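Local coordinates for chitin binding protein (Streptomyces lividans, PDB 5FTZ) that probably acts as a copper-dependent lytic polysaccharide monooxygenase of family AA10 that binds chitin and cleaves its chains oxidatively, at residues T47-G52 against Y165-V170; K97-K102 against V150-W155; Y81-Q86 against G139-G144; W105-N110 against S146-I151. All coordinates share one frame; numbering follows the deposited sequence.

Contact 1. Residues T47-G52 against Y165-V170; sequences TICSAG and YACSDV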
loop_
_atom_site.group_PDB
_atom_site.type_symbol
_atom_site.label_atom_id
_atom_site.label_comp_id
_atom_site.label_asym_id
_atom_site.label_seq_id
_atom_site.Cartn_x
_atom_site.Cartn_y
_atom_site.Cartn_z
ATOM N N THR A 47 17.487 -1.294 23.643
ATOM C CA THR A 47 17.872 -1.820 22.327
ATOM C C THR A 47 17.262 -0.950 21.232
ATOM O O THR A 47 17.291 -1.350 20.052
ATOM C CB THR A 47 17.427 -3.253 22.091
ATOM O OG1 THR A 47 15.999 -3.301 21.886
ATOM C CG2 THR A 47 17.851 -4.167 23.212
ATOM N N ILE A 48 16.860 0.271 21.557
ATOM C CA ILE A 48 16.228 1.126 20.581
ATOM C C ILE A 48 17.198 1.491 19.471
ATOM O O ILE A 48 16.899 1.329 18.268
ATOM C CB ILE A 48 15.632 2.377 21.209
ATOM C CG1 ILE A 48 14.497 1.994 22.177
ATOM C CG2 ILE A 48 15.080 3.301 20.147
ATOM C CD1 ILE A 48 14.161 3.107 23.143
ATOM N N CYS A 49 18.389 1.947 19.834
ATOM C CA CYS A 49 19.349 2.458 18.840
ATOM C C CYS A 49 19.922 1.357 17.984
ATOM O O CYS A 49 20.393 1.644 16.878
ATOM C CB CYS A 49 20.468 3.239 19.503
ATOM S SG CYS A 49 19.875 4.649 20.505
ATOM N N SER A 50 19.825 0.087 18.404
ATOM C CA SER A 50 20.226 -1.065 17.610
ATOM C C SER A 50 19.050 -1.730 16.913
ATOM O O SER A 50 19.236 -2.751 16.266
ATOM C CB SER A 50 20.939 -2.125 18.467
ATOM O OG SER A 50 20.073 -2.665 19.461
ATOM N N ALA A 51 17.863 -1.207 17.084
ATOM C CA ALA A 51 16.583 -1.803 16.622
ATOM C C ALA A 51 16.435 -3.258 17.049
ATOM O O ALA A 51 15.797 -4.062 16.339
ATOM C CB ALA A 51 16.384 -1.651 15.153
ATOM N N GLY A 52 16.955 -3.606 18.209
ATOM C CA GLY A 52 16.855 -4.981 18.709
ATOM C C GLY A 52 17.881 -5.982 18.205
ATOM O O GLY A 52 17.838 -7.135 18.594
ATOM N N TYR A 165 15.562 2.660 12.610
ATOM C CA TYR A 165 15.834 3.465 13.800
ATOM C C TYR A 165 17.220 4.056 13.766
ATOM O O TYR A 165 18.187 3.362 13.479
ATOM C CB TYR A 165 15.703 2.585 15.045
ATOM C CG TYR A 165 14.266 2.143 15.261
ATOM C CD1 TYR A 165 13.749 1.025 14.618
ATOM C CD2 TYR A 165 13.441 2.789 16.162
ATOM C CE1 TYR A 165 12.412 0.624 14.793
ATOM C CE2 TYR A 165 12.101 2.433 16.297
ATOM C CZ TYR A 165 11.601 1.346 15.631
ATOM O OH TYR A 165 10.254 1.034 15.829
ATOM N N ALA A 166 17.337 5.360 14.047
ATOM C CA ALA A 166 18.648 5.994 14.004
ATOM C C ALA A 166 18.775 7.030 15.139
ATOM O O ALA A 166 18.051 8.032 15.143
ATOM C CB ALA A 166 18.886 6.685 12.672
ATOM N N CYS A 167 19.635 6.720 16.085
ATOM C CA CYS A 167 19.911 7.642 17.213
ATOM C C CYS A 167 21.046 8.560 16.838
ATOM O O CYS A 167 22.113 8.050 16.427
ATOM C CB CYS A 167 20.337 6.852 18.443
ATOM S SG CYS A 167 18.945 5.882 19.092
ATOM N N SER A 168 20.912 9.867 17.068
ATOM C CA SER A 168 21.948 10.822 16.829
ATOM C C SER A 168 22.237 11.573 18.099
ATOM O O SER A 168 21.337 12.212 18.674
ATOM C CB SER A 168 21.554 11.776 15.753
ATOM O OG SER A 168 21.254 11.145 14.519
ATOM N N ASP A 169 23.507 11.656 18.467
ATOM C CA ASP A 169 23.937 12.490 19.605
ATOM C C ASP A 169 24.100 13.931 19.201
ATOM O O ASP A 169 24.769 14.231 18.200
ATOM C CB ASP A 169 25.235 11.974 20.183
ATOM C CG ASP A 169 25.094 10.575 20.697
ATOM O OD1 ASP A 169 24.590 10.409 21.841
ATOM O OD2 ASP A 169 25.453 9.611 19.956
ATOM N N VAL A 170 23.451 14.806 19.933
ATOM C CA VAL A 170 23.511 16.265 19.684
ATOM C C VAL A 170 23.826 17.008 20.970
ATOM O O VAL A 170 23.731 16.458 22.074
ATOM C CB VAL A 170 22.230 16.784 19.021
ATOM C CG1 VAL A 170 21.952 16.083 17.683
ATOM C CG2 VAL A 170 21.054 16.645 19.984
HETATM O O HOH W 1 21.124 4.270 16.159
#
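Cys49 and Cys167 bring their CA atoms to 5.5 Å where a type I beta turn, Ile48 to Ala51, sits beside the strand 165-170. The motif is a disulfide that staples a long loop to a strand of the mixed sheet in the beta-sandwich core of this monooxygenase. The SG atoms of Cys49 and Cys167 lie 2.1 Å apart with a chi3 of -85°, close to the perpendicular twist a relaxed disulfide adopts. In both cysteines SG stands anti to the carbonyl carbon and beside the backbone N (chi1 -58° in Cys49, -68° in Cys167), which turns the two sulfurs tip to tip. Two residues away on each segment, Tyr165 lies against Ala51 of the turn: Tyr165 CD1 meets the methyl CB of Ala51 at 3.8 Å, while CG2 of Ile48 comes more loosely to CD2 on the other flank of the ring. The phenol oxygen is taken up elsewhere, by the carbonyl of Pro35. Within the turn, Ala51 N donates to Ile48 O. A water completes the join between the backbones, giving a hydrogen to Cys49 O at 2.8 Å and accepting one from Cys167 N at 2.9 Å.

Contact 2. Residues K97-K102 against V150-W155; sequences KYYVTK and VILAVW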
loop_
_atom_site.group_PDB
_atom_site.type_symbol
_atom_site.label_atom_id
_atom_site.label_comp_id
_atom_site.label_asym_id
_atom_site.label_seq_id
_atom_site.Cartn_x
_atom_site.Cartn_y
_atom_site.Cartn_z
ATOM N N LYS A 97 9.389 10.146 11.794
ATOM C CA LYS A 97 9.111 10.803 13.081
ATOM C C LYS A 97 10.423 11.039 13.773
ATOM O O LYS A 97 11.329 10.171 13.705
ATOM C CB LYS A 97 8.230 9.994 13.992
ATOM C CG LYS A 97 6.831 9.792 13.458
ATOM C CD LYS A 97 6.031 8.906 14.365
ATOM C CE LYS A 97 4.554 8.975 14.015
ATOM N NZ LYS A 97 4.008 7.630 14.041
ATOM N N TYR A 98 10.548 12.154 14.451
ATOM C CA TYR A 98 11.771 12.527 15.132
ATOM C C TYR A 98 11.455 12.880 16.573
ATOM O O TYR A 98 10.532 13.663 16.826
ATOM C CB TYR A 98 12.437 13.722 14.445
ATOM C CG TYR A 98 12.805 13.477 13.035
ATOM C CD1 TYR A 98 11.861 13.691 12.003
ATOM C CD2 TYR A 98 14.067 13.032 12.662
ATOM C CE1 TYR A 98 12.171 13.452 10.673
ATOM C CE2 TYR A 98 14.404 12.792 11.330
ATOM C CZ TYR A 98 13.478 13.014 10.346
ATOM O OH TYR A 98 13.786 12.781 9.023
ATOM N N TYR A 99 12.183 12.290 17.512
ATOM C CA TYR A 99 11.954 12.384 18.956
ATOM C C TYR A 99 13.211 12.937 19.583
ATOM O O TYR A 99 14.302 12.735 19.054
ATOM C CB TYR A 99 11.687 11.022 19.602
ATOM C CG TYR A 99 10.537 10.218 19.011
ATOM C CD1 TYR A 99 10.685 9.489 17.869
ATOM C CD2 TYR A 99 9.299 10.237 19.594
ATOM C CE1 TYR A 99 9.637 8.750 17.363
ATOM C CE2 TYR A 99 8.234 9.464 19.074
ATOM C CZ TYR A 99 8.428 8.750 17.980
ATOM O OH TYR A 99 7.447 7.970 17.364
ATOM N N VAL A 100 13.108 13.637 20.711
ATOM C CA VAL A 100 14.241 14.097 21.444
ATOM C C VAL A 100 14.171 13.596 22.917
ATOM O O VAL A 100 13.060 13.382 23.442
ATOM C CB VAL A 100 14.383 15.615 21.385
ATOM C CG1 VAL A 100 13.252 16.287 22.120
ATOM C CG2 VAL A 100 15.743 16.091 21.850
ATOM N N THR A 101 15.285 13.484 23.564
ATOM C CA THR A 101 15.353 13.218 24.983
ATOM C C THR A 101 14.827 14.400 25.795
ATOM O O THR A 101 14.722 15.528 25.327
ATOM C CB THR A 101 16.779 12.838 25.366
ATOM O OG1 THR A 101 17.700 13.759 24.755
ATOM C CG2 THR A 101 17.081 11.397 24.936
ATOM N N LYS A 102 14.457 14.078 27.046
ATOM C CA LYS A 102 13.942 15.073 27.995
ATOM C C LYS A 102 15.044 15.613 28.860
ATOM O O LYS A 102 16.051 14.961 29.090
ATOM C CB LYS A 102 12.957 14.394 28.974
ATOM C CG LYS A 102 11.708 13.933 28.290
ATOM C CD LYS A 102 10.731 13.262 29.249
ATOM C CE LYS A 102 11.251 11.962 29.732
ATOM N NZ LYS A 102 10.131 11.007 30.018
ATOM N N VAL A 150 19.802 13.165 22.736
ATOM C CA VAL A 150 19.702 12.249 21.608
ATOM C C VAL A 150 18.462 12.572 20.807
ATOM O O VAL A 150 17.378 12.787 21.386
ATOM C CB VAL A 150 19.699 10.795 22.076
ATOM C CG1 VAL A 150 19.334 9.848 20.912
ATOM C CG2 VAL A 150 21.068 10.440 22.698
ATOM N N ILE A 151 18.595 12.656 19.503
ATOM C CA ILE A 151 17.485 12.672 18.576
ATOM C C ILE A 151 17.340 11.301 18.000
ATOM O O ILE A 151 18.329 10.739 17.456
ATOM C CB ILE A 151 17.645 13.780 17.496
ATOM C CG1 ILE A 151 17.547 15.181 18.127
ATOM C CG2 ILE A 151 16.622 13.523 16.376
ATOM C CD1 ILE A 151 17.885 16.375 17.261
ATOM N N LEU A 152 16.171 10.734 18.109
ATOM C CA LEU A 152 15.789 9.428 17.521
ATOM C C LEU A 152 14.951 9.670 16.310
ATOM O O LEU A 152 13.881 10.303 16.408
ATOM C CB LEU A 152 15.052 8.564 18.547
ATOM C CG LEU A 152 14.491 7.253 17.998
ATOM C CD1 LEU A 152 15.576 6.290 17.647
ATOM C CD2 LEU A 152 13.509 6.638 18.985
ATOM N N ALA A 153 15.399 9.151 15.167
ATOM C CA ALA A 153 14.685 9.217 13.909
ATOM C C ALA A 153 14.152 7.859 13.600
ATOM O O ALA A 153 14.872 6.871 13.705
ATOM C CB ALA A 153 15.650 9.707 12.842
ATOM N N VAL A 154 12.878 7.808 13.259
ATOM C CA VAL A 154 12.199 6.562 12.946
ATOM C C VAL A 154 11.531 6.665 11.585
ATOM O O VAL A 154 10.714 7.560 11.352
ATOM C CB VAL A 154 11.194 6.202 14.043
ATOM C CG1 VAL A 154 10.632 4.806 13.723
ATOM C CG2 VAL A 154 11.813 6.200 15.446
ATOM N N TRP A 155 11.914 5.759 10.688
ATOM C CA TRP A 155 11.372 5.672 9.330
ATOM C C TRP A 155 10.491 4.431 9.228
ATOM O O TRP A 155 10.990 3.339 9.306
ATOM C CB TRP A 155 12.541 5.608 8.355
ATOM C CG TRP A 155 12.159 5.253 6.950
ATOM C CD1 TRP A 155 11.025 5.598 6.293
ATOM C CD2 TRP A 155 12.965 4.527 5.997
ATOM N NE1 TRP A 155 11.043 5.082 4.990
ATOM C CE2 TRP A 155 12.252 4.468 4.791
ATOM C CE3 TRP A 155 14.243 3.952 6.056
ATOM C CZ2 TRP A 155 12.750 3.793 3.671
ATOM C CZ3 TRP A 155 14.740 3.356 4.937
ATOM C CH2 TRP A 155 13.994 3.268 3.775
#
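Tyr99 and Leu152 form a hydrogen-bonded antiparallel pair, with Tyr99 N reaching Leu152 O at 2.8 Å and a return bond from Leu152 N. Their side chains run side by side, and the same carbonyl oxygen of Leu152 lies in the plane of the tyrosine ring, at its CD1 edge. Further out, Tyr99 CE1 meets Val154 CG2 at 3.9 Å. On the face bearing Tyr98 and Ala153 the packing is just as close: Ala153 CB sits 3.7 Å from Tyr98 CE2, and the phenol oxygen bonds to His137 and Trp85. This is the seam between two neighbouring strands of the mixed sheet in the beta sandwich, the N-to-C directions of 97-100 and 150-155 making 160°. At one end the ladder continues past the regular pairing, because Thr101 OG1, set between its backbone N and carbonyl carbon (chi1 46°), accepts from Val150 N at 3.0 Å and also bonds to His149. A valine in place of Thr101 would probably leave Val150 N without its acceptor and His149 ND1 without its hydroxyl partner. The other end is looser: Lys97 and Val154 keep both backbone bonds, yet the partly exposed lysine chain leads away to a salt bridge between its NZ and Asp95.

Contact 3. Residues Y81-Q86 against G139-G144; sequences YTFRWQ and GTLPSG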
loop_
_atom_site.group_PDB
_atom_site.type_symbol
_atom_site.label_atom_id
_atom_site.label_comp_id
_atom_site.label_asym_id
_atom_site.label_seq_id
_atom_site.Cartn_x
_atom_site.Cartn_y
_atom_site.Cartn_z
ATOM N N TYR A 81 16.008 23.244 10.910
ATOM C CA TYR A 81 17.153 22.374 10.637
ATOM C C TYR A 81 16.800 21.430 9.509
ATOM O O TYR A 81 15.654 20.992 9.398
ATOM C CB TYR A 81 17.506 21.614 11.914
ATOM C CG TYR A 81 18.750 20.724 11.844
ATOM C CD1 TYR A 81 19.999 21.249 12.069
ATOM C CD2 TYR A 81 18.649 19.386 11.579
ATOM C CE1 TYR A 81 21.165 20.468 12.012
ATOM C CE2 TYR A 81 19.773 18.545 11.481
ATOM C CZ TYR A 81 21.014 19.087 11.728
ATOM O OH TYR A 81 22.172 18.286 11.622
ATOM N N THR A 82 17.757 21.132 8.644
ATOM C CA THR A 82 17.559 20.100 7.603
ATOM C C THR A 82 17.912 18.737 8.131
ATOM O O THR A 82 19.075 18.465 8.428
ATOM C CB THR A 82 18.387 20.424 6.377
ATOM O OG1 THR A 82 17.837 21.597 5.769
ATOM C CG2 THR A 82 18.356 19.303 5.367
ATOM N N PHE A 83 16.904 17.872 8.240
ATOM C CA PHE A 83 17.106 16.479 8.601
ATOM C C PHE A 83 17.309 15.725 7.309
ATOM O O PHE A 83 16.605 16.005 6.321
ATOM C CB PHE A 83 15.885 15.953 9.396
ATOM C CG PHE A 83 15.755 16.585 10.720
ATOM C CD1 PHE A 83 15.037 17.787 10.870
ATOM C CD2 PHE A 83 16.354 16.034 11.824
ATOM C CE1 PHE A 83 14.952 18.400 12.096
ATOM C CE2 PHE A 83 16.249 16.652 13.058
ATOM C CZ PHE A 83 15.557 17.836 13.183
ATOM N N ARG A 84 18.287 14.816 7.249
ATOM C CA ARG A 84 18.588 14.161 6.007
ATOM C C ARG A 84 18.843 12.666 6.214
ATOM O O ARG A 84 19.595 12.274 7.124
ATOM C CB ARG A 84 19.809 14.810 5.376
ATOM C CG ARG A 84 20.149 14.314 3.990
ATOM C CD ARG A 84 21.238 15.135 3.290
ATOM N NE ARG A 84 22.525 14.870 3.844
ATOM C CZ ARG A 84 23.572 15.699 3.804
ATOM N NH1 ARG A 84 23.472 16.904 3.243
ATOM N NH2 ARG A 84 24.715 15.330 4.348
ATOM N N TRP A 85 18.216 11.887 5.347
ATOM C CA TRP A 85 18.378 10.446 5.242
ATOM C C TRP A 85 19.134 10.128 3.991
ATOM O O TRP A 85 18.889 10.738 2.904
ATOM C CB TRP A 85 17.027 9.725 5.150
ATOM C CG TRP A 85 16.249 9.663 6.464
ATOM C CD1 TRP A 85 15.528 10.706 7.028
ATOM C CD2 TRP A 85 16.170 8.600 7.383
ATOM N NE1 TRP A 85 15.019 10.340 8.222
ATOM C CE2 TRP A 85 15.325 9.021 8.451
ATOM C CE3 TRP A 85 16.667 7.309 7.390
ATOM C CZ2 TRP A 85 15.067 8.178 9.556
ATOM C CZ3 TRP A 85 16.392 6.477 8.467
ATOM C CH2 TRP A 85 15.568 6.915 9.525
ATOM N N GLN A 86 19.911 9.063 4.053
ATOM C CA GLN A 86 20.531 8.447 2.869
ATOM C C GLN A 86 19.980 7.050 2.791
ATOM O O GLN A 86 19.935 6.319 3.800
ATOM C CB GLN A 86 22.054 8.372 3.021
ATOM C CG GLN A 86 22.728 9.709 3.184
ATOM C CD GLN A 86 22.733 10.630 1.996
ATOM O OE1 GLN A 86 22.352 10.247 0.890
ATOM N NE2 GLN A 86 23.180 11.853 2.222
ATOM N N GLY A 139 12.625 20.710 9.659
ATOM C CA GLY A 139 11.820 20.733 10.874
ATOM C C GLY A 139 12.432 21.653 11.895
ATOM O O GLY A 139 13.608 22.002 11.844
ATOM N N THR A 140 11.620 22.037 12.860
ATOM C CA THR A 140 12.122 22.947 13.883
ATOM C C THR A 140 12.606 22.160 15.091
ATOM O O THR A 140 11.878 21.335 15.646
ATOM C CB THR A 140 10.999 23.909 14.327
ATOM O OG1 THR A 140 10.501 24.499 13.142
ATOM C CG2 THR A 140 11.496 24.955 15.258
ATOM N N LEU A 141 13.837 22.435 15.477
ATOM C CA LEU A 141 14.438 21.756 16.614
ATOM C C LEU A 141 13.677 22.132 17.876
ATOM O O LEU A 141 13.209 23.301 18.004
ATOM C CB LEU A 141 15.880 22.163 16.740
ATOM C CG LEU A 141 16.813 21.582 15.650
ATOM C CD1 LEU A 141 18.126 22.325 15.579
ATOM C CD2 LEU A 141 16.982 20.081 15.884
ATOM N N PRO A 142 13.575 21.206 18.820
ATOM C CA PRO A 142 12.915 21.509 20.119
ATOM C C PRO A 142 13.643 22.613 20.861
ATOM O O PRO A 142 14.835 22.817 20.699
ATOM C CB PRO A 142 13.000 20.193 20.911
ATOM C CG PRO A 142 14.013 19.395 20.217
ATOM C CD PRO A 142 14.156 19.862 18.792
ATOM N N SER A 143 12.866 23.376 21.641
ATOM C CA SER A 143 13.398 24.366 22.569
ATOM C C SER A 143 13.539 23.833 23.978
ATOM O O SER A 143 13.199 22.681 24.266
ATOM C CB SER A 143 12.584 25.639 22.526
ATOM O OG SER A 143 11.363 25.449 23.171
ATOM N N GLY A 144 14.049 24.683 24.878
ATOM C CA GLY A 144 14.113 24.333 26.276
ATOM C C GLY A 144 15.111 23.296 26.679
ATOM O O GLY A 144 14.990 22.724 27.803
#
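Leu141 reaches back to two aromatic side chains of the strand 81-86, crossing each obliquely and giving each a different methyl. Leu141 CD1 rests against Tyr81 CB, 3.8 Å away, and near the root of its ring; Leu141 CD2 touches the tip of Phe83, its CZ, also at 3.8 Å. The two rings meet in turn: Tyr81 CD2 stands 3.7 Å above the plane of Phe83, over its centre. With CG anti to the backbone N (chi1 -176°), Tyr81 swings its ring along its own strand and over that face. Phe83 meanwhile turns an edge to Gly139, whose backbone N lies in the ring plane. A beta carbon at Gly139 would stand tight against Phe83 CE1, so the bare backbone there makes room for the ring. An alanine in place of Phe83 would probably open a gap beside Gly139, leaving Leu141 CD2 and the ring of Tyr81 without the surface they rest on. On the backbone, Tyr81 and Gly139 form a hydrogen-bonded pair: Tyr81 N donates to Gly139 O at 2.9 Å and Gly139 N to Tyr81 O at 3.1 Å. Elsewhere Phe83 meets the ring of Tyr98, and Leu141 touches Ile151. The arrangement is the pairing of the central strand 80-87 with the edge strand 134-140 of a three-stranded antiparallel sheet, packed against the other sheet of a beta sandwich.

Contact 4. Residues W105-N110 against S146-I151; sequences WNQNHN and SGHHVI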
loop_
_atom_site.group_PDB
_atom_site.type_symbol
_atom_site.label_atom_id
_atom_site.label_comp_id
_atom_site.label_asym_id
_atom_site.label_seq_id
_atom_site.Cartn_x
_atom_site.Cartn_y
_atom_site.Cartn_z
ATOM N N TRP A 105 17.422 13.318 31.350
ATOM C CA TRP A 105 17.444 11.930 30.889
ATOM C C TRP A 105 18.694 11.195 31.406
ATOM O O TRP A 105 19.711 11.847 31.695
ATOM C CB TRP A 105 17.333 11.892 29.370
ATOM C CG TRP A 105 18.511 12.421 28.620
ATOM C CD1 TRP A 105 18.904 13.739 28.427
ATOM C CD2 TRP A 105 19.459 11.641 27.883
ATOM N NE1 TRP A 105 20.006 13.809 27.626
ATOM C CE2 TRP A 105 20.339 12.535 27.251
ATOM C CE3 TRP A 105 19.611 10.280 27.644
ATOM C CZ2 TRP A 105 21.372 12.107 26.438
ATOM C CZ3 TRP A 105 20.614 9.878 26.834
ATOM C CH2 TRP A 105 21.495 10.761 26.253
ATOM N N ASN A 106 18.581 9.859 31.469
ATOM C CA ASN A 106 19.629 9.060 32.016
ATOM C C ASN A 106 20.683 8.806 30.914
ATOM O O ASN A 106 20.525 7.959 30.046
ATOM C CB ASN A 106 19.106 7.766 32.587
ATOM C CG ASN A 106 20.154 6.963 33.299
ATOM O OD1 ASN A 106 21.372 7.205 33.212
ATOM N ND2 ASN A 106 19.681 5.909 33.976
ATOM N N GLN A 107 21.777 9.536 31.000
ATOM C CA GLN A 107 22.853 9.469 30.027
ATOM C C GLN A 107 23.810 8.301 30.294
ATOM O O GLN A 107 24.744 8.113 29.539
ATOM C CB GLN A 107 23.652 10.769 30.048
ATOM C CG GLN A 107 22.855 11.965 29.659
ATOM C CD GLN A 107 23.673 13.198 29.510
ATOM O OE1 GLN A 107 24.732 13.182 28.823
ATOM N NE2 GLN A 107 23.147 14.293 29.982
ATOM N N ASN A 108 23.611 7.577 31.384
ATOM C CA ASN A 108 24.522 6.529 31.810
ATOM C C ASN A 108 24.031 5.123 31.590
ATOM O O ASN A 108 24.687 4.179 32.001
ATOM C CB ASN A 108 24.804 6.748 33.296
ATOM C CG ASN A 108 25.497 8.048 33.519
ATOM O OD1 ASN A 108 26.430 8.348 32.821
ATOM N ND2 ASN A 108 25.023 8.843 34.460
ATOM N N HIS A 109 22.910 4.931 30.915
ATOM C CA HIS A 109 22.436 3.567 30.607
ATOM C C HIS A 109 22.059 3.536 29.133
ATOM O O HIS A 109 22.149 4.600 28.460
ATOM C CB HIS A 109 21.289 3.184 31.534
ATOM C CG HIS A 109 19.960 3.772 31.194
ATOM N ND1 HIS A 109 18.775 3.201 31.603
ATOM C CD2 HIS A 109 19.609 4.860 30.456
ATOM C CE1 HIS A 109 17.758 3.888 31.107
ATOM N NE2 HIS A 109 18.237 4.919 30.445
ATOM N N ASN A 110 21.577 2.421 28.632
ATOM C CA ASN A 110 21.169 2.359 27.224
ATOM C C ASN A 110 19.847 3.115 27.050
ATOM O O ASN A 110 18.930 2.937 27.835
ATOM C CB ASN A 110 20.940 0.948 26.787
ATOM C CG ASN A 110 22.193 0.099 26.739
ATOM O OD1 ASN A 110 23.249 0.429 27.280
ATOM N ND2 ASN A 110 22.023 -1.036 26.139
ATOM N N SER A 146 19.375 21.904 26.878
ATOM C CA SER A 146 20.781 22.230 26.868
ATOM C C SER A 146 21.609 20.944 27.029
ATOM O O SER A 146 21.138 19.953 27.537
ATOM C CB SER A 146 21.174 23.263 27.971
ATOM O OG SER A 146 21.075 22.681 29.245
ATOM N N GLY A 147 22.864 21.011 26.587
ATOM C CA GLY A 147 23.795 19.897 26.791
ATOM C C GLY A 147 23.494 18.728 25.893
ATOM O O GLY A 147 22.820 18.874 24.893
ATOM N N HIS A 148 24.050 17.584 26.248
ATOM C CA HIS A 148 23.924 16.343 25.459
ATOM C C HIS A 148 22.485 15.858 25.460
ATOM O O HIS A 148 21.920 15.652 26.509
ATOM C CB HIS A 148 24.871 15.300 26.037
ATOM C CG HIS A 148 24.840 13.976 25.327
ATOM N ND1 HIS A 148 25.070 12.790 25.994
ATOM C CD2 HIS A 148 24.652 13.670 24.019
ATOM C CE1 HIS A 148 24.944 11.786 25.131
ATOM N NE2 HIS A 148 24.768 12.300 23.909
ATOM N N HIS A 149 21.993 15.541 24.255
ATOM C CA HIS A 149 20.661 15.009 24.038
ATOM C C HIS A 149 20.794 14.004 22.886
ATOM O O HIS A 149 21.838 14.003 22.177
ATOM C CB HIS A 149 19.621 16.091 23.715
ATOM C CG HIS A 149 19.138 16.759 24.962
ATOM N ND1 HIS A 149 18.182 16.208 25.782
ATOM C CD2 HIS A 149 19.527 17.903 25.558
ATOM C CE1 HIS A 149 18.002 16.987 26.835
ATOM N NE2 HIS A 149 18.814 18.019 26.722
ATOM N N VAL A 150 19.802 13.165 22.736
ATOM C CA VAL A 150 19.702 12.249 21.608
ATOM C C VAL A 150 18.462 12.572 20.807
ATOM O O VAL A 150 17.378 12.787 21.386
ATOM C CB VAL A 150 19.699 10.795 22.076
ATOM C CG1 VAL A 150 19.334 9.848 20.912
ATOM C CG2 VAL A 150 21.068 10.440 22.698
ATOM N N ILE A 151 18.595 12.656 19.503
ATOM C CA ILE A 151 17.485 12.672 18.576
ATOM C C ILE A 151 17.340 11.301 18.000
ATOM O O ILE A 151 18.329 10.739 17.456
ATOM C CB ILE A 151 17.645 13.780 17.496
ATOM C CG1 ILE A 151 17.547 15.181 18.127
ATOM C CG2 ILE A 151 16.622 13.523 16.376
ATOM C CD1 ILE A 151 17.885 16.375 17.261
#
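Trp105 binds the strand 148-151 through its indole N-H, NE1 donating to His148 O at 2.9 Å. The acceptor lies almost in the indole plane. The benzo edge of Trp105 points at the imidazole face of His148 in an edge-to-face pair, the centre of its six-membered ring 5.2 Å from that of His148 and the planes at 62°; CZ2 stands over the ring toward its rim. Trp105 CH2 fits against Val150 CG2 at 3.6 Å. His149 lies oblique to the indole, the centres of its ring and of the five-membered ring of Trp105 4.8 Å apart. Gln107 grips His148 from another direction: His148 ND1 donates to Gln107 OE1 at 2.9 Å, but from above the amide plane and not along a lone pair. Gln107 CG also covers one face of the indole. In the next shell, Asp169 accepts from His148 NE2, which fixes the imidazole against rotation; an acceptor at each nitrogen, one of them a carboxylate, would probably favour the doubly protonated, charged ring. Asn106 OD1 accepts from Asn108 N in an Asx turn around Gln107. The whole is an aromatic cluster of Trp105, His148 and His149, joining a long loop to the start of a strand in the mixed sheet of the beta sandwich.

How the contacts relate
Three of the four contacts meet on the mixed sheet, where strand 148-157 lies between strands 93-100 and 162-171. Contacts 2 and 4 share Val150 and Ile151 on it, with centres about 12 Å apart, and contact 1 uses its neighbour, about 9 Å from contact 2 between centres. Contact 3 belongs to the separate three-stranded sheet, its centre about 10 Å from that of contact 2, and the two sheets face each other through Trp85 and Ala153. Along the chain the segments of contact 1 bracket all the others, while those of contacts 2 and 3 alternate. Connections thus pass repeatedly between the sheets, building the beta sandwich whose copper-binding residues include His1 and His91.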